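Local coordinates for protein glucosidase (Croceicoccus marinus, PDB 5Z3K) that probably hydrolyses O-glycosidic bonds as a beta-glucosidase of glycoside hydrolase family 39, built on a closed eight-stranded parallel barrel joined to a mixed beta-sheet, at residues L53-D58 against N104-I109; V60-T65 against A110-A115; T70-D75 against Y86-T91; K117-D122 against H164-P169. All blocks are in the same frame, centred on the assembly; numbering follows the deposited sequence.

After a first strand in the mixed sheet the chain enters the parallel barrel, and strand 53-55 opens contact 1, closed when strand 104-109 lies beside it. The loop after strand 53-55 supplies 60-65, which meets 110-115 in contact 2; the segments of contacts 1 and 2 alternate along the chain, so the two loops cross. Contact 3, between 70-75 and 86-91, the lead-in and first part of helix 89-100, is nested inside both. Contact 4 follows in series and joins the loop before helix 123-138 to the loop before helix 169-186. Contact 2 touches the other three: Y57 bonds R62, S61 bonds T91, and T65 bonds Q118. Contacts 3 and 4 stay about 8 Å apart (nearest atoms).

Contact 1 of 4, residues L53-D58 against N104-I109; sequences LVRSYD and NILFTI
S56 OG accepts a hydrogen bond from the backbone N of T108 at 2.9 Å, extending by a side chain the parallel pairing of strands 53-55 and 104-109, the second and third strands of the TIM-type (beta/alpha)8 barrel. The ladder before it runs V54 N to N104 O, L106 N to V54 O (2.8 Å) and S56 N to L106 O. With chi1 at 68°, S56 OG sits between its own backbone N and carbonyl carbon, over one face of the F107 ring, and also bonds a water linked to T108 O. T108 OG1 lies over one face of the R55 guanidinium, 3.3 Å from R55 NE at a poor angle for a bond; both groups turn to E153 instead, and R55 also pairs with D156. The extended R55 chain passes L106 CD2, which is 3.9 Å from R55 CG. An alanine in place of R55 would probably leave E153 and D156 without their cationic mate and remove the CG and CD packing against L106 CD2. At the start of the strands, L53 CD1 packs 4.2 Å from L106 CB. L53, R55 and L106 face the barrel interior beside I300 of strand 298-301, whereas V54 and I105 lie against T98 of helix 89-100.

Contact 2 of 4, residues V60-T65 against A110-A115; sequences VSRLDT and ASEIPA
Loops that follow the second and third strands of the TIM-type barrel meet here, with R62 bridging the turn at 111-113, an inverse gamma turn centred on E112. R62 NH1 donates to S111 O at 3.0 Å and to I113 O at 3.1 Å. The I113 oxygen is met on a lone pair and lies in the guanidinium plane, while the S111 oxygen is tilted slightly from it. A water accepts from R62 NH2 and donates to I113 O, adding a third link, and Y57 O takes a further bond from R62 NH2. These partners would fix the rotation of the guanidinium. E112 OE1 is 4.1 Å from R62 NH1 but well out of its plane, so any attraction is of charge alone; that oxygen bonds H311. At the backbone, L63 N makes a weak bond to A110 O, and a second water links S61 O with A110 N. D64 holds the turn at its central residue: CG, anti to the backbone N (chi1 -153°), comes beside E112 CB, and OD1 is also bonded by N116. E112 N is 2.9 Å from D64 OD1, approaching from above the carboxylate plane, 67° out of it, in an almost straight bond of 167°.

Contact 3 of 4, residues T70-D75 against Y86-T91; sequences TSLFPD and YNFAAT
F73 sets the edge of its ring against the face of Y86, a T-shaped pair with centroids 4.9 Å apart and planes at 71°. F73 CD1 stands over the centre of the tyrosine ring, 3.7 Å from Y86 CE2, and F73 CE1 is equally close to Y86 CZ. Y86 OH bonds P80 O, tying down the far end of the side chain, while the F73 edge would resist turning of the ring. A serine in place of Y86 would probably leave the edge of F73 without its aromatic face and P80 O without this donor. Beside the rings the backbones join, N87 N donating to L72 O at 2.8 Å. N87 CG is anti to the backbone N (chi1 173°), close to S71 O, and N87 ND2 donates to S71 O at 3.3 Å from above the carbonyl plane. On the inner side L72 CD2 touches T91 OG1 at 3.6 Å and F88 CD1 at 4.2 Å; the threonine hydroxyl itself bonds S61. The contact thus tucks loop 70-75 against the lead-in to helix 89-100 and T91 within it, with F73 and Y86 packed on V129 of helix 123-138 and L72 and T91 on F107 of strand 104-109.

Contact 4 of 4, residues K117-D122 against H164-P169; sequences KQPARD and HFSGTP
K117 O is the acceptor on which the two loops meet, taking the backbone N-H of S166 at 3.0 Å in an almost perfectly straight bond of 177°. S166 OG lies 3.1 Å from the same K117 O and offers at most a weak bond, since its proton has another acceptor within reach. With chi1 at 57°, S166 OG is folded back between the backbone N and the carbonyl carbon of its own residue, which brings it beside K117 CG at 3.5 Å. K117 CB meets H164 O at 3.2 Å, a contact of carbon with oxygen, while the rest of the lysine chain bends off at CG and its amino end leads away. The nearby polar groups find partners outside the two segments: Q118 O accepts from T65 OG1, Q118 N donates to N116 OD1, and H164 ND1 has a weak bond to D156. Next to the polar pair, P119 CB packs 4.0 Å from F165 CZ, and P119 CG lies 3.8 Å from G167 CA, where any CB would clash with both the proline and the F165 ring. M175 of helix 169-186 touches P119 and F165 alike. With one strong bond, one weak bond and a small apolar patch, the chemistry implies a modest, localised tie between the loops that lead into helices 123-138 and 169-186, without a charge pair between them.

Contact 1 of 4, residues L53-D58 against N104-I109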
# COMPACT_ATOMS: atom_id res chain seq x y z
N LEU A 53 -4.59 3.54 5.65
CA LEU A 53 -5.29 2.31 5.32
C LEU A 53 -4.35 1.16 5.65
O LEU A 53 -3.16 1.24 5.36
CB LEU A 53 -5.69 2.27 3.84
CG LEU A 53 -6.55 1.09 3.36
CD1 LEU A 53 -7.85 0.98 4.16
CD2 LEU A 53 -6.86 1.23 1.87
N VAL A 54 -4.89 0.12 6.29
CA VAL A 54 -4.08 -1.03 6.68
C VAL A 54 -4.76 -2.30 6.19
O VAL A 54 -5.91 -2.58 6.55
CB VAL A 54 -3.85 -1.09 8.20
CG1 VAL A 54 -3.07 -2.35 8.55
CG2 VAL A 54 -3.11 0.16 8.68
N ARG A 55 -4.03 -3.08 5.39
CA ARG A 55 -4.48 -4.41 4.99
C ARG A 55 -4.17 -5.40 6.11
O ARG A 55 -3.07 -5.38 6.67
CB ARG A 55 -3.78 -4.84 3.69
CG ARG A 55 -4.26 -6.14 3.07
CD ARG A 55 -3.73 -6.29 1.63
NE ARG A 55 -4.39 -7.39 0.91
CZ ARG A 55 -3.88 -8.62 0.78
NH1 ARG A 55 -2.69 -8.92 1.30
NH2 ARG A 55 -4.56 -9.55 0.12
N SER A 56 -5.14 -6.27 6.43
CA SER A 56 -5.04 -7.12 7.61
C SER A 56 -4.38 -8.46 7.34
O SER A 56 -4.18 -9.24 8.27
CB SER A 56 -6.43 -7.36 8.20
OG SER A 56 -7.22 -8.16 7.32
N TYR A 57 -4.04 -8.75 6.08
CA TYR A 57 -3.66 -10.10 5.69
C TYR A 57 -2.45 -10.61 6.47
O TYR A 57 -2.39 -11.79 6.85
CB TYR A 57 -3.39 -10.14 4.18
CG TYR A 57 -2.98 -11.50 3.66
CD1 TYR A 57 -3.94 -12.47 3.41
CD2 TYR A 57 -1.65 -11.79 3.39
CE1 TYR A 57 -3.58 -13.73 2.93
CE2 TYR A 57 -1.28 -13.05 2.89
CZ TYR A 57 -2.25 -14.01 2.67
OH TYR A 57 -1.89 -15.25 2.20
N ASP A 58 -1.49 -9.74 6.78
CA ASP A 58 -0.30 -10.23 7.48
C ASP A 58 -0.51 -10.39 8.99
O ASP A 58 0.33 -11.01 9.65
CB ASP A 58 0.89 -9.33 7.16
CG ASP A 58 1.25 -9.39 5.69
OD1 ASP A 58 1.49 -10.50 5.17
OD2 ASP A 58 1.25 -8.34 5.02
N ASN A 104 -8.07 3.62 8.29
CA ASN A 104 -9.10 2.65 7.93
C ASN A 104 -8.49 1.27 7.74
O ASN A 104 -7.27 1.09 7.72
CB ASN A 104 -9.84 3.11 6.68
CG ASN A 104 -10.85 4.19 6.97
OD1 ASN A 104 -12.02 3.91 7.20
ND2 ASN A 104 -10.40 5.42 6.96
N ILE A 105 -9.35 0.27 7.58
CA ILE A 105 -8.90 -1.12 7.52
C ILE A 105 -9.41 -1.77 6.24
O ILE A 105 -10.58 -1.58 5.86
CB ILE A 105 -9.32 -1.90 8.77
CG1 ILE A 105 -8.62 -1.31 9.99
CG2 ILE A 105 -8.95 -3.37 8.65
CD1 ILE A 105 -9.17 -1.76 11.34
N LEU A 106 -8.53 -2.49 5.56
CA LEU A 106 -8.87 -3.38 4.45
C LEU A 106 -8.73 -4.79 5.02
O LEU A 106 -7.62 -5.27 5.26
CB LEU A 106 -7.94 -3.15 3.27
CG LEU A 106 -8.01 -4.16 2.12
CD1 LEU A 106 -9.36 -4.00 1.45
CD2 LEU A 106 -6.88 -3.92 1.13
N PHE A 107 -9.87 -5.41 5.32
CA PHE A 107 -9.86 -6.69 6.01
C PHE A 107 -9.88 -7.81 4.98
O PHE A 107 -10.88 -7.99 4.27
CB PHE A 107 -11.04 -6.80 6.97
CG PHE A 107 -10.89 -7.88 7.99
CD1 PHE A 107 -10.98 -9.22 7.62
CD2 PHE A 107 -10.60 -7.57 9.31
CE1 PHE A 107 -10.81 -10.22 8.55
CE2 PHE A 107 -10.44 -8.57 10.25
CZ PHE A 107 -10.54 -9.90 9.86
N THR A 108 -8.80 -8.57 4.90
CA THR A 108 -8.69 -9.65 3.93
C THR A 108 -9.27 -10.92 4.53
O THR A 108 -8.80 -11.41 5.56
CB THR A 108 -7.24 -9.87 3.48
OG1 THR A 108 -6.70 -8.65 2.96
CG2 THR A 108 -7.18 -10.93 2.38
N ILE A 109 -10.29 -11.45 3.87
CA ILE A 109 -10.90 -12.74 4.20
C ILE A 109 -10.12 -13.83 3.47
O ILE A 109 -10.22 -13.97 2.25
CB ILE A 109 -12.39 -12.76 3.80
CG1 ILE A 109 -13.14 -11.62 4.51
CG2 ILE A 109 -13.02 -14.14 4.08
CD1 ILE A 109 -14.52 -11.35 3.97
O HOH W 1 -7.21 -10.84 7.66

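Contact 2 of 4, residues V60-T65 against A110-A115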
# COMPACT_ATOMS: atom_id res chain seq x y z
N VAL A 60 -2.39 -12.13 12.31
CA VAL A 60 -2.91 -13.45 12.63
C VAL A 60 -4.42 -13.33 12.72
O VAL A 60 -5.00 -13.38 13.81
CB VAL A 60 -2.27 -13.98 13.93
CG1 VAL A 60 -2.83 -15.37 14.30
CG2 VAL A 60 -0.75 -14.04 13.78
N SER A 61 -5.08 -13.16 11.56
CA SER A 61 -6.49 -12.78 11.48
C SER A 61 -7.15 -13.45 10.29
O SER A 61 -7.88 -12.83 9.51
CB SER A 61 -6.66 -11.26 11.38
OG SER A 61 -6.03 -10.62 12.47
N ARG A 62 -6.90 -14.75 10.14
CA ARG A 62 -7.38 -15.52 9.01
C ARG A 62 -8.66 -16.26 9.38
O ARG A 62 -8.85 -16.69 10.52
CB ARG A 62 -6.32 -16.52 8.55
CG ARG A 62 -5.01 -15.88 8.16
CD ARG A 62 -5.14 -15.10 6.87
NE ARG A 62 -3.85 -14.51 6.53
CZ ARG A 62 -2.84 -15.16 5.96
NH1 ARG A 62 -2.96 -16.44 5.63
NH2 ARG A 62 -1.71 -14.51 5.71
N LEU A 63 -9.55 -16.40 8.40
CA LEU A 63 -10.73 -17.24 8.54
C LEU A 63 -10.37 -18.57 7.89
O LEU A 63 -10.60 -18.78 6.70
CB LEU A 63 -11.96 -16.60 7.89
CG LEU A 63 -13.20 -17.50 7.94
CD1 LEU A 63 -13.48 -17.91 9.38
CD2 LEU A 63 -14.42 -16.84 7.32
N ASP A 64 -9.74 -19.46 8.67
CA ASP A 64 -9.29 -20.71 8.10
C ASP A 64 -10.48 -21.61 7.77
O ASP A 64 -11.54 -21.53 8.41
CB ASP A 64 -8.32 -21.43 9.04
CG ASP A 64 -7.33 -22.33 8.30
OD1 ASP A 64 -7.27 -22.27 7.06
OD2 ASP A 64 -6.59 -23.09 8.96
N THR A 65 -10.33 -22.42 6.73
CA THR A 65 -11.41 -23.25 6.23
C THR A 65 -11.38 -24.66 6.80
O THR A 65 -12.22 -25.48 6.45
CB THR A 65 -11.38 -23.31 4.70
OG1 THR A 65 -10.05 -23.57 4.25
CG2 THR A 65 -11.85 -21.98 4.12
N ALA A 110 -9.36 -14.63 4.22
CA ALA A 110 -8.52 -15.67 3.61
C ALA A 110 -8.26 -16.78 4.60
O ALA A 110 -8.31 -16.58 5.82
CB ALA A 110 -7.19 -15.09 3.12
N SER A 111 -7.95 -17.97 4.07
CA SER A 111 -7.60 -19.10 4.92
C SER A 111 -6.17 -18.93 5.44
O SER A 111 -5.50 -17.92 5.19
CB SER A 111 -7.73 -20.42 4.14
OG SER A 111 -6.67 -20.56 3.21
N GLU A 112 -5.70 -19.94 6.18
CA GLU A 112 -4.36 -19.92 6.77
C GLU A 112 -3.31 -20.33 5.73
O GLU A 112 -2.62 -21.35 5.85
CB GLU A 112 -4.31 -20.81 8.00
CG GLU A 112 -3.02 -20.74 8.78
CD GLU A 112 -2.54 -19.30 8.97
OE1 GLU A 112 -1.44 -18.98 8.50
OE2 GLU A 112 -3.28 -18.51 9.60
N ILE A 113 -3.20 -19.51 4.70
CA ILE A 113 -2.14 -19.66 3.69
C ILE A 113 -0.79 -19.40 4.35
O ILE A 113 -0.62 -18.34 4.98
CB ILE A 113 -2.37 -18.70 2.53
CG1 ILE A 113 -3.70 -19.01 1.82
CG2 ILE A 113 -1.17 -18.70 1.58
CD1 ILE A 113 -4.35 -17.80 1.14
N PRO A 114 0.23 -20.28 4.17
CA PRO A 114 0.22 -21.45 3.28
C PRO A 114 -0.14 -22.79 3.91
O PRO A 114 -0.15 -23.78 3.20
CB PRO A 114 1.67 -21.50 2.79
CG PRO A 114 2.44 -21.09 4.01
CD PRO A 114 1.58 -20.03 4.70
N ALA A 115 -0.39 -22.84 5.22
CA ALA A 115 -0.64 -24.13 5.84
C ALA A 115 -1.87 -24.79 5.22
O ALA A 115 -1.88 -26.01 4.99
CB ALA A 115 -0.80 -23.98 7.35
O HOH W 2 -9.54 -13.50 7.10
O HOH W 3 0.28 -15.85 4.25

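Contact 3 of 4, residues T70-D75 against Y86-T91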
# COMPACT_ATOMS: atom_id res chain seq x y z
N THR A 70 -5.78 -20.68 15.82
CA THR A 70 -5.54 -19.26 15.59
C THR A 70 -6.55 -18.63 14.64
O THR A 70 -6.52 -17.41 14.44
CB THR A 70 -4.13 -19.05 15.02
OG1 THR A 70 -4.02 -19.72 13.76
CG2 THR A 70 -3.07 -19.58 15.98
N SER A 71 -7.43 -19.43 14.04
CA SER A 71 -8.42 -18.94 13.09
C SER A 71 -9.49 -18.12 13.80
O SER A 71 -9.75 -18.30 14.99
CB SER A 71 -9.05 -20.12 12.34
OG SER A 71 -10.15 -19.71 11.52
N LEU A 72 -10.14 -17.23 13.04
CA LEU A 72 -11.21 -16.40 13.58
C LEU A 72 -12.40 -17.25 14.02
O LEU A 72 -13.18 -16.82 14.89
CB LEU A 72 -11.67 -15.37 12.55
CG LEU A 72 -10.73 -14.21 12.19
CD1 LEU A 72 -11.14 -13.63 10.84
CD2 LEU A 72 -10.79 -13.15 13.25
N PHE A 73 -12.59 -18.41 13.41
CA PHE A 73 -13.62 -19.37 13.80
C PHE A 73 -12.91 -20.71 13.97
O PHE A 73 -12.83 -21.50 13.02
CB PHE A 73 -14.73 -19.43 12.75
CG PHE A 73 -16.03 -19.97 13.28
CD1 PHE A 73 -16.88 -19.16 14.03
CD2 PHE A 73 -16.42 -21.28 13.00
CE1 PHE A 73 -18.08 -19.65 14.51
CE2 PHE A 73 -17.62 -21.77 13.47
CZ PHE A 73 -18.45 -20.96 14.23
N PRO A 74 -12.35 -20.97 15.15
CA PRO A 74 -11.38 -22.07 15.27
C PRO A 74 -11.98 -23.46 15.17
O PRO A 74 -11.26 -24.39 14.81
CB PRO A 74 -10.75 -21.84 16.65
CG PRO A 74 -11.70 -20.96 17.37
CD PRO A 74 -12.41 -20.14 16.35
N ASP A 75 -13.27 -23.62 15.47
CA ASP A 75 -13.93 -24.92 15.50
C ASP A 75 -15.17 -24.83 14.63
O ASP A 75 -16.18 -24.24 15.03
CB ASP A 75 -14.29 -25.31 16.93
CG ASP A 75 -15.00 -26.65 17.04
OD1 ASP A 75 -15.55 -27.16 16.04
OD2 ASP A 75 -15.02 -27.20 18.16
N TYR A 86 -16.16 -17.48 18.35
CA TYR A 86 -15.24 -16.69 17.54
C TYR A 86 -13.99 -16.36 18.34
O TYR A 86 -14.03 -16.26 19.56
CB TYR A 86 -15.90 -15.39 17.07
CG TYR A 86 -17.05 -15.63 16.12
CD1 TYR A 86 -18.28 -16.09 16.58
CD2 TYR A 86 -16.90 -15.40 14.75
CE1 TYR A 86 -19.33 -16.32 15.71
CE2 TYR A 86 -17.96 -15.63 13.87
CZ TYR A 86 -19.17 -16.09 14.36
OH TYR A 86 -20.21 -16.33 13.50
N ASN A 87 -12.88 -16.17 17.63
CA ASN A 87 -11.58 -15.90 18.24
C ASN A 87 -11.14 -14.51 17.75
O ASN A 87 -10.40 -14.39 16.78
CB ASN A 87 -10.56 -17.02 17.88
CG ASN A 87 -9.14 -16.72 18.33
OD1 ASN A 87 -8.91 -15.92 19.25
ND2 ASN A 87 -8.17 -17.36 17.68
N PHE A 88 -11.65 -13.48 18.42
CA PHE A 88 -11.45 -12.09 18.00
C PHE A 88 -10.29 -11.39 18.71
O PHE A 88 -9.92 -10.29 18.29
CB PHE A 88 -12.73 -11.26 18.23
CG PHE A 88 -13.88 -11.60 17.31
CD1 PHE A 88 -13.72 -11.65 15.93
CD2 PHE A 88 -15.15 -11.81 17.83
CE1 PHE A 88 -14.81 -11.92 15.08
CE2 PHE A 88 -16.25 -12.08 16.99
CZ PHE A 88 -16.07 -12.14 15.61
N ALA A 89 -9.71 -11.99 19.75
CA ALA A 89 -8.89 -11.22 20.68
C ALA A 89 -7.73 -10.52 19.98
O ALA A 89 -7.56 -9.30 20.09
CB ALA A 89 -8.38 -12.11 21.81
N ALA A 90 -6.90 -11.28 19.26
CA ALA A 90 -5.71 -10.65 18.68
C ALA A 90 -6.11 -9.68 17.58
O ALA A 90 -5.54 -8.59 17.46
CB ALA A 90 -4.74 -11.71 18.15
N THR A 91 -7.09 -10.07 16.77
CA THR A 91 -7.56 -9.19 15.70
C THR A 91 -8.17 -7.92 16.28
O THR A 91 -7.95 -6.82 15.75
CB THR A 91 -8.56 -9.93 14.81
OG1 THR A 91 -7.98 -11.15 14.34
CG2 THR A 91 -8.94 -9.06 13.61

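Contact 4 of 4, residues K117-D122 against H164-P169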
# COMPACT_ATOMS: atom_id res chain seq x y z
N LYS A 117 -4.99 -24.07 2.12
CA LYS A 117 -5.64 -23.26 1.10
C LYS A 117 -6.92 -23.90 0.57
O LYS A 117 -7.39 -23.54 -0.52
CB LYS A 117 -4.69 -22.95 -0.06
CG LYS A 117 -3.96 -24.14 -0.63
CD LYS A 117 -2.57 -24.24 -0.03
CE LYS A 117 -1.69 -25.18 -0.82
NZ LYS A 117 -0.42 -25.41 -0.06
N GLN A 118 -7.51 -24.82 1.33
CA GLN A 118 -8.70 -25.51 0.85
C GLN A 118 -9.89 -24.56 0.78
O GLN A 118 -9.99 -23.62 1.58
CB GLN A 118 -9.03 -26.70 1.76
CG GLN A 118 -7.97 -27.79 1.77
CD GLN A 118 -8.33 -28.90 2.74
OE1 GLN A 118 -9.50 -29.20 2.95
NE2 GLN A 118 -7.31 -29.51 3.34
N PRO A 119 -10.82 -24.79 -0.14
CA PRO A 119 -12.06 -24.01 -0.15
C PRO A 119 -12.95 -24.38 1.02
O PRO A 119 -12.71 -25.35 1.75
CB PRO A 119 -12.70 -24.38 -1.50
CG PRO A 119 -12.18 -25.78 -1.77
CD PRO A 119 -10.80 -25.83 -1.19
N ALA A 120 -14.02 -23.60 1.19
CA ALA A 120 -14.99 -23.87 2.25
C ALA A 120 -15.73 -25.18 1.98
O ALA A 120 -16.17 -25.45 0.86
CB ALA A 120 -15.99 -22.72 2.35
N ARG A 121 -15.88 -25.98 3.05
CA ARG A 121 -16.65 -27.22 3.04
C ARG A 121 -18.15 -26.97 3.07
O ARG A 121 -18.92 -27.69 2.43
CB ARG A 121 -16.27 -28.05 4.27
CG ARG A 121 -15.45 -29.30 4.02
CD ARG A 121 -15.77 -30.35 5.09
NE ARG A 121 -15.52 -29.86 6.45
CZ ARG A 121 -16.48 -29.62 7.35
NH1 ARG A 121 -17.74 -29.80 7.02
NH2 ARG A 121 -16.17 -29.18 8.57
N ASP A 122 -18.59 -25.98 3.85
CA ASP A 122 -20.00 -25.73 4.13
C ASP A 122 -20.22 -24.25 3.83
O ASP A 122 -19.98 -23.40 4.69
CB ASP A 122 -20.35 -26.09 5.57
CG ASP A 122 -21.80 -25.79 5.93
OD1 ASP A 122 -22.48 -25.05 5.19
OD2 ASP A 122 -22.27 -26.30 6.98
N HIS A 164 -1.93 -20.55 -2.93
CA HIS A 164 -2.81 -19.80 -2.04
C HIS A 164 -4.27 -20.25 -2.09
O HIS A 164 -5.01 -19.95 -1.14
CB HIS A 164 -2.77 -18.30 -2.37
CG HIS A 164 -1.51 -17.62 -1.95
ND1 HIS A 164 -1.49 -16.37 -1.36
CD2 HIS A 164 -0.22 -18.01 -2.03
CE1 HIS A 164 -0.24 -16.03 -1.10
NE2 HIS A 164 0.55 -17.01 -1.49
N PHE A 165 -4.69 -20.93 -3.14
CA PHE A 165 -6.05 -21.45 -3.24
C PHE A 165 -6.02 -22.75 -4.01
O PHE A 165 -5.60 -22.77 -5.18
CB PHE A 165 -6.98 -20.44 -3.93
CG PHE A 165 -8.42 -20.82 -3.89
CD1 PHE A 165 -9.15 -20.67 -2.72
CD2 PHE A 165 -9.05 -21.34 -5.01
CE1 PHE A 165 -10.48 -21.02 -2.67
CE2 PHE A 165 -10.39 -21.70 -4.96
CZ PHE A 165 -11.10 -21.54 -3.79
N SER A 166 -6.45 -23.85 -3.38
CA SER A 166 -6.45 -25.16 -4.03
C SER A 166 -7.84 -25.62 -4.47
O SER A 166 -7.99 -26.76 -4.91
CB SER A 166 -5.83 -26.20 -3.10
OG SER A 166 -6.51 -26.24 -1.86
N GLY A 167 -8.85 -24.77 -4.35
CA GLY A 167 -10.16 -25.08 -4.89
C GLY A 167 -10.22 -24.77 -6.37
O GLY A 167 -9.25 -24.34 -7.00
N THR A 168 -11.40 -24.99 -6.95
CA THR A 168 -11.60 -24.60 -8.34
C THR A 168 -12.00 -23.13 -8.43
O THR A 168 -12.40 -22.53 -7.43
CB THR A 168 -12.68 -25.45 -8.99
OG1 THR A 168 -13.95 -25.16 -8.38
CG2 THR A 168 -12.36 -26.93 -8.86
N PRO A 169 -11.90 -22.53 -9.61
CA PRO A 169 -12.42 -21.15 -9.75
C PRO A 169 -13.87 -21.02 -9.36
O PRO A 169 -14.22 -20.07 -8.65
CB PRO A 169 -12.18 -20.84 -11.23
CG PRO A 169 -10.95 -21.65 -11.57
CD PRO A 169 -11.11 -22.94 -10.79